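Local coordinates for protein galactan 1,3-beta-galactosidase (Phanerochaete chrysosporium, PDB 7BYT) that probably hydrolyses beta-1,3-galactan chains from their ends, releasing galactose, as a calcium-binding glycoside hydrolase of family 43 with a carbohydrate-binding module, at residues 184-189 and 198-203. Residues are numbered along the deposited sequence; the frame is centred on the assembly and turned at random.
Sequences ATLEAP and YFLIAS. With GLA (alpha-D-galactopyranose), chain F.
At the inner end of one blade of the family 43 catalytic domain, beside the bound galactose, E187 and S203 form an antiparallel hydrogen-bonded pair. E187 N donates to S203 O (2.8 Å, N-H...O 165°) and S203 N to E187 O (2.9 Å, more bent). In this five-bladed beta-propeller, strand 186-187 lies at the central pocket, and both side chains leave the sheet on the side where the sugar sits. E187 CG lies between backbone N and carbonyl carbon (chi1 62°), 3.5 Å from S203 OG, and the extended chain beyond it carries OE2 to 3.5 Å from galactose C1. Q242, itself a galactose ligand, is bonded to S203 OG and weakly to E187 OE2. Shortening E187 to an alanine is likely to open a gap beside the anomeric carbon and to take from Q242 its weak carboxylate partner. Past E187 the chain turns a corner at A188, whose N bonds to D137, another galactose ligand. P189 CA then makes a CA-H...O contact of 3.2 Å with I201 O. Away from the sugar, A202 CB packs 4.2 Å from L186 CB, and L200 CD1 reaches P189 CB at 4.0 Å, with F162 against all three larger side chains.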
loop_
_atom_site.group_PDB
_atom_site.type_symbol
_atom_site.label_atom_id
_atom_site.label_comp_id
_atom_site.label_asym_id
_atom_site.label_seq_id
_atom_site.Cartn_x
_atom_site.Cartn_y
_atom_site.Cartn_z
ATOM N N ALA A 184 -17.463 14.671 -2.751
ATOM C CA ALA A 184 -17.060 13.407 -2.147
ATOM C C ALA A 184 -15.642 13.415 -1.570
ATOM O O ALA A 184 -15.324 12.534 -0.764
ATOM C CB ALA A 184 -17.213 12.269 -3.160
ATOM N N THR A 185 -14.797 14.377 -1.945
ATOM C CA THR A 185 -13.402 14.463 -1.480
ATOM C C THR A 185 -12.711 13.102 -1.470
ATOM O O THR A 185 -12.095 12.694 -0.481
ATOM C CB THR A 185 -13.258 15.184 -0.128
ATOM O OG1 THR A 185 -13.902 14.435 0.915
ATOM C CG2 THR A 185 -13.855 16.579 -0.199
ATOM N N LEU A 186 -12.801 12.402 -2.596
ATOM C CA LEU A 186 -12.165 11.099 -2.752
ATOM C C LEU A 186 -10.861 11.222 -3.523
ATOM O O LEU A 186 -10.753 11.999 -4.477
ATOM C CB LEU A 186 -13.087 10.138 -3.506
ATOM C CG LEU A 186 -14.397 9.801 -2.800
ATOM C CD1 LEU A 186 -15.227 8.913 -3.713
ATOM C CD2 LEU A 186 -14.144 9.093 -1.472
ATOM N N GLU A 187 -9.873 10.432 -3.129
ATOM C CA GLU A 187 -8.660 10.321 -3.933
ATOM C C GLU A 187 -8.178 8.873 -3.895
ATOM O O GLU A 187 -8.917 7.967 -3.494
ATOM C CB GLU A 187 -7.625 11.415 -3.624
ATOM C CG GLU A 187 -7.109 11.400 -2.231
ATOM C CD GLU A 187 -6.000 12.440 -1.955
ATOM O OE1 GLU A 187 -5.712 13.372 -2.756
ATOM O OE2 GLU A 187 -5.406 12.320 -0.876
ATOM N N ALA A 188 -6.976 8.642 -4.416
ATOM C CA ALA A 188 -6.375 7.307 -4.513
ATOM C C ALA A 188 -7.359 6.239 -5.002
ATOM O O ALA A 188 -7.505 5.188 -4.359
ATOM C CB ALA A 188 -5.758 6.910 -3.168
ATOM N N PRO A 189 -8.030 6.443 -6.135
ATOM C CA PRO A 189 -9.050 5.483 -6.571
ATOM C C PRO A 189 -8.477 4.238 -7.246
ATOM O O PRO A 189 -7.368 4.224 -7.789
ATOM C CB PRO A 189 -9.851 6.289 -7.596
ATOM C CG PRO A 189 -8.798 7.193 -8.213
ATOM C CD PRO A 189 -7.964 7.615 -7.035
ATOM N N TYR A 198 -19.205 -3.101 -10.544
ATOM C CA TYR A 198 -18.009 -2.277 -10.409
ATOM C C TYR A 198 -17.841 -1.873 -8.951
ATOM O O TYR A 198 -18.776 -1.353 -8.339
ATOM C CB TYR A 198 -18.139 -1.023 -11.272
ATOM C CG TYR A 198 -18.384 -1.310 -12.740
ATOM C CD1 TYR A 198 -17.332 -1.549 -13.610
ATOM C CD2 TYR A 198 -19.681 -1.321 -13.252
ATOM C CE1 TYR A 198 -17.563 -1.799 -14.951
ATOM C CE2 TYR A 198 -19.918 -1.568 -14.591
ATOM C CZ TYR A 198 -18.857 -1.802 -15.431
ATOM O OH TYR A 198 -19.095 -2.041 -16.767
ATOM N N PHE A 199 -16.658 -2.127 -8.401
ATOM C CA PHE A 199 -16.326 -1.735 -7.034
ATOM C C PHE A 199 -15.233 -0.676 -7.070
ATOM O O PHE A 199 -14.116 -0.953 -7.512
ATOM C CB PHE A 199 -15.877 -2.943 -6.208
ATOM C CG PHE A 199 -16.996 -3.887 -5.884
ATOM C CD1 PHE A 199 -17.358 -4.893 -6.777
ATOM C CD2 PHE A 199 -17.708 -3.745 -4.710
ATOM C CE1 PHE A 199 -18.405 -5.748 -6.484
ATOM C CE2 PHE A 199 -18.766 -4.605 -4.404
ATOM C CZ PHE A 199 -19.109 -5.602 -5.295
ATOM N N LEU A 200 -15.567 0.529 -6.606
ATOM C CA LEU A 200 -14.603 1.613 -6.477
ATOM C C LEU A 200 -14.046 1.603 -5.060
ATOM O O LEU A 200 -14.810 1.562 -4.091
ATOM C CB LEU A 200 -15.299 2.949 -6.747
ATOM C CG LEU A 200 -14.524 4.229 -6.411
ATOM C CD1 LEU A 200 -13.336 4.426 -7.368
ATOM C CD2 LEU A 200 -15.466 5.435 -6.463
ATOM N N ILE A 201 -12.718 1.616 -4.946
ATOM C CA ILE A 201 -12.010 1.768 -3.676
ATOM C C ILE A 201 -11.299 3.112 -3.716
ATOM O O ILE A 201 -10.678 3.457 -4.728
ATOM C CB ILE A 201 -10.984 0.635 -3.475
ATOM C CG1 ILE A 201 -11.573 -0.739 -3.792
ATOM C CG2 ILE A 201 -10.302 0.743 -2.102
ATOM C CD1 ILE A 201 -12.604 -1.193 -2.834
ATOM N N ALA A 202 -11.384 3.871 -2.624
ATOM C CA ALA A 202 -10.789 5.200 -2.603
ATOM C C ALA A 202 -10.523 5.622 -1.168
ATOM O O ALA A 202 -11.138 5.119 -0.220
ATOM C CB ALA A 202 -11.705 6.231 -3.277
ATOM N N SER A 203 -9.605 6.568 -1.021
ATOM C CA SER A 203 -9.386 7.234 0.253
ATOM C C SER A 203 -10.114 8.567 0.260
ATOM O O SER A 203 -10.593 9.054 -0.764
ATOM C CB SER A 203 -7.895 7.471 0.500
ATOM O OG SER A 203 -7.401 8.563 -0.276
HETATM C C1 GLA F . -1.972 12.096 -1.265
HETATM C C2 GLA F . -2.029 11.609 -2.702
HETATM C C3 GLA F . -0.607 11.339 -3.177
HETATM C C4 GLA F . 0.192 12.644 -3.122
HETATM C C5 GLA F . 0.115 13.224 -1.703
HETATM C C6 GLA F . 0.768 14.605 -1.615
HETATM O O1 GLA F . -1.326 11.104 -0.441
HETATM O O2 GLA F . -2.839 10.439 -2.741
HETATM O O3 GLA F . -0.595 10.786 -4.499
HETATM O O4 GLA F . -0.267 13.593 -4.105
HETATM O O5 GLA F . -1.242 13.328 -1.245
HETATM O O6 GLA F . -0.040 15.584 -2.280
#